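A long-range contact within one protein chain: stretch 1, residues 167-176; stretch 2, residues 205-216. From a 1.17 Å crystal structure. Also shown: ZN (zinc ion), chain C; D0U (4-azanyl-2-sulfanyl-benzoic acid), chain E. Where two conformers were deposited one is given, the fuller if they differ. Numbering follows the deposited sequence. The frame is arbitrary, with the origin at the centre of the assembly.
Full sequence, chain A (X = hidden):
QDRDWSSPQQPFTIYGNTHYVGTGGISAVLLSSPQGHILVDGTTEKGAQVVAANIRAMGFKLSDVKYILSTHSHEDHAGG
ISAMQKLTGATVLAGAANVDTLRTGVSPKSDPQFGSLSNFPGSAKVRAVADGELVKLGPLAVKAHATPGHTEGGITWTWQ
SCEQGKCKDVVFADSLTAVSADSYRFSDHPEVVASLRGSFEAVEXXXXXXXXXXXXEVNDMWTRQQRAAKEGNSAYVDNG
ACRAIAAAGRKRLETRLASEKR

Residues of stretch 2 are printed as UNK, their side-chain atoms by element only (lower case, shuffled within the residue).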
ATOM      1  N   CYS A 167      -4.182 -16.456 -14.771  1.00  7.33           N
ATOM      2  CA  CYS A 167      -3.744 -15.158 -14.282  1.00  7.94           C
ATOM      3  C   CYS A 167      -4.830 -14.499 -13.436  1.00  7.56           C
ATOM      4  O   CYS A 167      -6.039 -14.704 -13.669  1.00  9.51           O
ATOM      5  CB  CYS A 167      -3.412 -14.250 -15.452  1.00  8.92           C
ATOM      6  SG  CYS A 167      -2.064 -14.896 -16.466  1.00 11.21           S
ATOM      7  N   LYS A 168      -4.404 -13.624 -12.512  1.00  7.10           N
ATOM      8  CA  LYS A 168      -5.288 -12.883 -11.660  1.00  7.81           C
ATOM      9  C   LYS A 168      -4.799 -11.443 -11.580  1.00  6.63           C
ATOM     10  O   LYS A 168      -3.602 -11.172 -11.547  1.00  7.42           O
ATOM     11  CB  LYS A 168      -5.296 -13.450 -10.240  1.00  9.09           C
ATOM     12  CG  LYS A 168      -5.753 -14.884 -10.102  1.00 11.42           C
ATOM     13  CD  LYS A 168      -7.207 -15.064 -10.332  1.00 12.26           C
ATOM     14  CE  LYS A 168      -7.608 -16.517 -10.159  1.00 14.97           C
ATOM     15  NZ  LYS A 168      -8.943 -16.796 -10.723  1.00 18.51           N
ATOM     16  N   ASP A 169      -5.760 -10.533 -11.477  1.00  6.96           N
ATOM     17  CA  ASP A 169      -5.481  -9.138 -11.257  1.00  7.40           C
ATOM     18  C   ASP A 169      -5.324  -8.887  -9.763  1.00  6.98           C
ATOM     19  O   ASP A 169      -6.254  -9.154  -8.977  1.00  8.60           O
ATOM     20  CB  ASP A 169      -6.609  -8.275 -11.814  1.00 10.40           C
ATOM     21  CG  ASP A 169      -6.683  -8.387 -13.318  1.00 14.70           C
ATOM     22  OD1 ASP A 169      -5.626  -8.612 -13.967  1.00 20.39           O
ATOM     23  OD2 ASP A 169      -7.811  -8.355 -13.832  1.00 20.77           O
ATOM     24  N   VAL A 170      -4.156  -8.379  -9.395  1.00  6.70           N
ATOM     25  CA  VAL A 170      -3.801  -8.102  -8.011  1.00  6.59           C
ATOM     26  C   VAL A 170      -3.784  -6.596  -7.794  1.00  6.45           C
ATOM     27  O   VAL A 170      -3.294  -5.841  -8.627  1.00  7.34           O
ATOM     28  CB  VAL A 170      -2.428  -8.699  -7.682  1.00  6.97           C
ATOM     29  CG1 VAL A 170      -2.082  -8.505  -6.219  1.00  7.68           C
ATOM     30  CG2 VAL A 170      -2.352 -10.163  -8.067  1.00  8.05           C
ATOM     31  N   VAL A 171      -4.350  -6.165  -6.671  1.00  5.97           N
ATOM     32  CA  VAL A 171      -4.436  -4.759  -6.290  1.00  6.56           C
ATOM     33  C   VAL A 171      -3.827  -4.604  -4.902  1.00  6.02           C
ATOM     34  O   VAL A 171      -4.278  -5.273  -3.973  1.00  7.63           O
ATOM     35  CB  VAL A 171      -5.894  -4.271  -6.292  1.00  6.76           C
ATOM     36  CG1 VAL A 171      -5.973  -2.825  -5.841  1.00  7.15           C
ATOM     37  CG2 VAL A 171      -6.565  -4.479  -7.644  1.00  7.47           C
ATOM     38  N   PHE A 172      -2.828  -3.733  -4.762  1.00  5.50           N
ATOM     39  CA  PHE A 172      -2.327  -3.314  -3.459  1.00  5.36           C
ATOM     40  C   PHE A 172      -3.011  -2.001  -3.146  1.00  5.71           C
ATOM     41  O   PHE A 172      -2.710  -0.963  -3.731  1.00  6.19           O
ATOM     42  CB  PHE A 172      -0.801  -3.228  -3.460  1.00  5.61           C
ATOM     43  CG  PHE A 172      -0.183  -3.169  -2.087  1.00  6.10           C
ATOM     44  CD1 PHE A 172      -0.406  -2.097  -1.247  1.00  6.95           C
ATOM     45  CD2 PHE A 172       0.601  -4.199  -1.628  1.00  7.00           C
ATOM     46  CE1 PHE A 172       0.170  -2.041   0.013  1.00  7.39           C
ATOM     47  CE2 PHE A 172       1.188  -4.131  -0.383  1.00  7.60           C
ATOM     48  CZ  PHE A 172       0.978  -3.056   0.439  1.00  7.14           C
ATOM     49  N   ALA A 173      -4.030  -2.083  -2.295  1.00  5.69           N
ATOM     50  CA  ALA A 173      -4.973  -0.982  -2.098  1.00  6.14           C
ATOM     51  C   ALA A 173      -4.450  -0.013  -1.035  1.00  6.41           C
ATOM     52  O   ALA A 173      -4.246  -0.395   0.120  1.00  7.18           O
ATOM     53  CB  ALA A 173      -6.319  -1.545  -1.733  1.00  7.32           C
ATOM     54  N   ASP A 174      -4.251   1.237  -1.442  1.00  5.95           N
ATOM     55  CA  ASP A 174      -3.945   2.279  -0.490  1.00  6.24           C
ATOM     56  C   ASP A 174      -5.130   2.480   0.454  1.00  5.53           C
ATOM     57  O   ASP A 174      -6.277   2.093   0.166  1.00  6.45           O
ATOM     58  CB  ASP A 174      -3.632   3.585  -1.201  1.00  6.52           C
ATOM     59  CG  ASP A 174      -3.009   4.636  -0.302  1.00  7.42           C
ATOM     60  OD1 ASP A 174      -2.484   4.261   0.743  1.00  8.17           O
ATOM     61  OD2 ASP A 174      -3.006   5.815  -0.736  1.00  8.39           O
ATOM     62  N   SER A 175      -4.843   3.073   1.613  1.00  6.43           N
ATOM     63  CA  SER A 175      -5.860   3.501   2.579  1.00  6.73           C
ATOM     64  C   SER A 175      -6.750   4.587   1.989  1.00  6.45           C
ATOM     65  O   SER A 175      -6.279   5.556   1.416  1.00  7.24           O
ATOM     66  CB  SER A 175      -5.210   3.969   3.837  1.00  6.70           C
ATOM     67  OG  SER A 175      -4.386   2.943   4.350  1.00  7.70           O
ATOM     68  N   LEU A 176      -8.059   4.433   2.226  1.00  6.51           N
ATOM     69  CA  LEU A 176      -9.070   5.379   1.765  1.00  6.45           C
ATOM     70  C   LEU A 176      -9.805   6.012   2.949  1.00  6.77           C
ATOM     71  O   LEU A 176     -10.982   6.392   2.821  1.00  6.98           O
ATOM     72  CB  LEU A 176     -10.062   4.651   0.869  1.00  6.70           C
ATOM     73  CG  LEU A 176      -9.472   3.929  -0.335  1.00  7.19           C
ATOM     74  CD1 LEU A 176     -10.576   3.258  -1.132  1.00  8.00           C
ATOM     75  CD2 LEU A 176      -8.645   4.865  -1.209  1.00  9.42           C
ATOM     76  N   UNK A 205     -14.038   0.569  -9.319  1.00  8.99           N
ATOM     77  CA  UNK A 205     -14.031   0.205 -10.748  1.00  9.73           C
ATOM     78  C   UNK A 205     -12.820  -0.653 -11.138  1.00  9.05           C
ATOM     79  O   UNK A 205     -12.777  -1.156 -12.260  1.00 10.91           O
ATOM     80  n   UNK A 205     -17.643   3.908 -12.617  1.00 30.44           N
ATOM     81  c   UNK A 205     -16.380   4.491 -12.112  1.00 26.01           C
ATOM     82  c   UNK A 205     -15.351   2.250 -11.572  1.00 13.98           C
ATOM     83  c   UNK A 205     -14.044   1.475 -11.598  1.00 11.49           C
ATOM     84  c   UNK A 205     -15.222   3.548 -12.339  1.00 19.04           C
ATOM     85  N   UNK A 206     -11.818  -0.813 -10.266  1.00  8.54           N
ATOM     86  CA  UNK A 206     -10.610  -1.570 -10.637  1.00  9.16           C
ATOM     87  C   UNK A 206     -10.967  -3.020 -10.952  1.00  8.92           C
ATOM     88  O   UNK A 206     -11.736  -3.652 -10.272  1.00  9.73           O
ATOM     89  c   UNK A 206      -8.044   0.199 -10.368  1.00  9.87           C
ATOM     90  c   UNK A 206      -8.909  -0.241  -9.205  1.00  8.40           C
ATOM     91  c   UNK A 206      -9.605  -1.570  -9.482  1.00  8.64           C
ATOM     92  c   UNK A 206      -8.077  -0.319  -7.947  1.00  9.21           C
ATOM     93  N   UNK A 207     -10.284  -3.574 -11.948  1.00  9.47           N
ATOM     94  CA  UNK A 207     -10.159  -5.020 -12.115  0.50 10.36           C
ATOM     95  C   UNK A 207      -9.430  -5.579 -10.888  1.00  9.03           C
ATOM     96  O   UNK A 207      -8.306  -5.194 -10.624  1.00 11.13           O
ATOM     97  o   UNK A 207     -10.059  -4.788 -14.530  0.50 13.89           O
ATOM     98  c   UNK A 207      -9.411  -5.343 -13.392  0.50 10.96           C
ATOM     99  N   UNK A 208     -10.063  -6.476 -10.129  1.00 10.08           N
ATOM    100  CA  UNK A 208      -9.594  -6.741  -8.763  1.00  9.60           C
ATOM    101  C   UNK A 208      -9.893  -8.163  -8.285  1.00 10.93           C
ATOM    102  O   UNK A 208     -10.762  -8.328  -7.406  1.00 15.02           O
ATOM    103  s   UNK A 208      -9.899  -5.886  -6.057  1.00 11.60           S
ATOM    104  c   UNK A 208     -10.296  -5.759  -7.825  1.00 11.00           C
ATOM    105  N   UNK A 209      -9.113  -9.156  -8.707  1.00  8.38           N
ATOM    106  CA  UNK A 209      -9.314 -10.517  -8.257  1.00  8.36           C
ATOM    107  C   UNK A 209      -8.780 -10.714  -6.838  1.00  7.48           C
ATOM    108  O   UNK A 209      -9.417 -11.429  -6.055  1.00  8.61           O
ATOM    109  o   UNK A 209     -10.468 -11.658 -10.675  1.00 14.61           O
ATOM    110  o   UNK A 209      -8.467 -11.372 -11.528  1.00  9.95           O
ATOM    111  c   UNK A 209      -8.637 -11.522  -9.180  1.00  8.82           C
ATOM    112  c   UNK A 209      -9.222 -11.515 -10.573  1.00  9.80           C
ATOM    113  N   UNK A 210      -7.604 -10.169  -6.547  1.00  7.47           N
ATOM    114  CA  UNK A 210      -6.950 -10.328  -5.242  1.00  7.13           C
ATOM    115  C   UNK A 210      -6.602  -8.934  -4.755  1.00  7.03           C
ATOM    116  O   UNK A 210      -5.764  -8.270  -5.381  1.00  8.08           O
ATOM    117  c   UNK A 210      -4.912 -11.175  -4.023  1.00  7.73           C
ATOM    118  c   UNK A 210      -4.801 -13.414  -6.220  1.00  7.85           C
ATOM    119  c   UNK A 210      -5.680 -11.185  -5.346  1.00  7.14           C
ATOM    120  c   UNK A 210      -6.023 -12.597  -5.824  1.00  7.28           C
ATOM    121  N   UNK A 211      -7.223  -8.502  -3.658  1.00  6.99           N
ATOM    122  CA  UNK A 211      -6.878  -7.218  -3.047  1.00  7.18           C
ATOM    123  C   UNK A 211      -6.047  -7.467  -1.801  1.00  6.78           C
ATOM    124  O   UNK A 211      -6.412  -8.288  -0.949  1.00  7.37           O
ATOM    125  c   UNK A 211      -8.112  -6.410  -2.736  1.00  7.59           C
ATOM    126  N   UNK A 212      -4.930  -6.754  -1.711  1.00  6.82           N
ATOM    127  CA  UNK A 212      -4.081  -6.729  -0.553  1.00  6.77           C
ATOM    128  C   UNK A 212      -4.133  -5.303  -0.029  1.00  5.99           C
ATOM    129  O   UNK A 212      -3.641  -4.390  -0.687  1.00  6.57           O
ATOM    130  c   UNK A 212      -2.621  -8.562  -1.477  1.00  9.30           C
ATOM    131  c   UNK A 212      -1.499  -8.846  -2.443  1.00 10.18           C
ATOM    132  c   UNK A 212      -1.759  -7.034   0.331  1.00  8.23           C
ATOM    133  c   UNK A 212      -2.642  -7.151  -0.891  1.00  7.72           C
ATOM    134  N   UNK A 213      -4.798  -5.090   1.104  1.00  6.22           N
ATOM    135  CA  UNK A 213      -4.953  -3.742   1.651  1.00  5.85           C
ATOM    136  C   UNK A 213      -3.732  -3.367   2.483  1.00  5.81           C
ATOM    137  O   UNK A 213      -3.163  -4.214   3.160  1.00  6.16           O
ATOM    138  c   UNK A 213      -6.205  -3.653   2.473  1.00  6.65           C
ATOM    139  N   UNK A 214      -3.360  -2.087   2.443  1.00  5.91           N
ATOM    140  CA  UNK A 214      -2.176  -1.616   3.140  1.00  6.33           C
ATOM    141  C   UNK A 214      -2.226  -1.999   4.630  1.00  6.66           C
ATOM    142  O   UNK A 214      -1.219  -2.429   5.209  1.00  6.36           O
ATOM    143  c   UNK A 214      -2.028  -0.128   2.937  1.00  6.90           C
ATOM    144  N   UNK A 215      -3.384  -1.821   5.271  1.00  5.82           N
ATOM    145  CA  UNK A 215      -3.695  -2.495   6.529  1.00  6.07           C
ATOM    146  C   UNK A 215      -4.354  -3.823   6.198  1.00  5.86           C
ATOM    147  O   UNK A 215      -5.481  -3.853   5.704  1.00  6.40           O
ATOM    148  c   UNK A 215      -3.900  -0.449   7.980  1.00  6.10           C
ATOM    149  c   UNK A 215      -4.614  -1.629   7.409  1.00  6.76           C
ATOM    150  n   UNK A 215      -3.124  -0.535   9.130  1.00  6.39           N
ATOM    151  c   UNK A 215      -3.744   0.817   7.527  1.00  6.14           C
ATOM    152  c   UNK A 215      -2.544   0.623   9.354  1.00  6.39           C
ATOM    153  n   UNK A 215      -2.908   1.485   8.394  1.00  6.73           N
ATOM    154  N   UNK A 216      -3.660  -4.958   6.395  1.00  6.25           N
ATOM    155  CA  UNK A 216      -4.102  -6.200   5.763  1.00  6.87           C
ATOM    156  C   UNK A 216      -5.486  -6.689   6.201  1.00  6.55           C
ATOM    157  O   UNK A 216      -6.214  -7.326   5.430  1.00  6.43           O
ATOM    158  c   UNK A 216      -2.275  -6.593   7.291  1.00  7.63           C
ATOM    159  c   UNK A 216      -2.366  -5.095   7.081  1.00  7.12           C
ATOM    160  c   UNK A 216      -2.986  -7.201   6.105  1.00  8.22           C
TER
HETATM  161 ZN    ZN C 302      -1.884   3.183   7.901  1.00  6.45          ZN
HETATM  162  O2  D0U E 304      -3.764   3.827   6.807  1.00  6.85           O
HETATM  163  C7  D0U E 304      -4.813   4.122   7.421  1.00  6.52           C
HETATM  164  O1  D0U E 304      -5.958   3.834   6.968  1.00  7.73           O
HETATM  165  C3  D0U E 304      -4.767   4.851   8.717  1.00  6.68           C
HETATM  166  C2  D0U E 304      -5.990   4.903   9.442  1.00  7.58           C
HETATM  167  C4  D0U E 304      -3.609   5.452   9.240  1.00  6.72           C
HETATM  168  S1  D0U E 304      -2.017   5.430   8.626  1.00  6.27           S
HETATM  169  C5  D0U E 304      -3.743   6.129  10.474  1.00  7.61           C
HETATM  170  C6  D0U E 304      -4.946   6.199  11.179  1.00  8.26           C
HETATM  171  N1  D0U E 304      -5.025   6.842  12.408  1.00 11.20           N
HETATM  172  C1  D0U E 304      -6.044   5.567  10.667  1.00  8.04           C
HETATM  173  O   HOH W   1     -10.321  -9.397 -12.889  1.00 26.59           O
HETATM  174  O   HOH W   2      -5.419   0.189   4.278  1.00  7.61           O

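Position 205 carries four carbons in a row ending in a nitrogen. It touches nothing on stretch 1. It is Lys205.

Position 206 has four carbons, forked at the second. One tip lies 3.9 Å from Val171 CG1. The fork marks Leu206, and the tip is CD1.

Position 207 has one carbon and one oxygen. Its CB lies 3.4 Å from Asp169 OD2. This is Ser207.

Position 208 has one carbon and one sulfur. Its CB is 3.9 Å from Val171 CG2, although the side chain points away overall. This is Cys208, bonded covalently elsewhere in the structure.

Position 209 has two carbons, the second carrying two oxygens. One oxygen accepts a hydrogen bond from Asp169 N at 2.8 Å, nearly straight at 175°. A carboxylate on so short a stem is Asp209. That oxygen, OD2, is 3.9 Å from Asp169 OD2, so like charges sit close. Water 1 donates to both, at 2.9 Å to Asp169 OD2 and, weakly, at 3.0 Å to Asp209 OD2.

Position 210 has four carbons, forked at the first, with one arm two carbons long. The end of that arm is 4.1 Å from Lys168 CB. This is Ile210. Its N donates to Asp169 O at 3.0 Å, and its O accepts from Val171 N at 2.8 Å.

Position 211 has a single carbon, on the same sheet face as Val171, and is Ala211.

Position 212 again has four carbons forked at the first. Its longer arm ends 3.8 Å from Val170 CG1. It is Ile212, with CG2 4.2 Å from Phe172 CD2. Its O lies over one face of the Phe172 ring.

Position 213 has one carbon, on the face of Ala173, and is Ala213.

Position 214 has one carbon, 4.1 Å from Phe172 CE1. It is Ala214. Its N donates to Ala173 O at 3.0 Å.

Position 215 has one carbon and a five-membered ring with two nitrogens; a ring carbon lies 3.9 Å from Ser175 OG. It is His215, whose NE2 binds zinc at 2.0 Å. Water 2 joins Ser175 OG and His215 N.

Position 216 has three carbons closing onto the backbone N, out of reach, and is Pro216.

The contact is a parallel strand pairing. Val171 N and O bond to Ile210 O and Ile212 N; Ala173 N and O continue to Ile212 O and Ala214 N. Val170, Phe172, Ile210 and Ile212 pack on one face. Beyond the strands, Ser175 and His215 meet the ligand and zinc.

Stretch 2, residues 205-216: KLSCDIAIAAHP
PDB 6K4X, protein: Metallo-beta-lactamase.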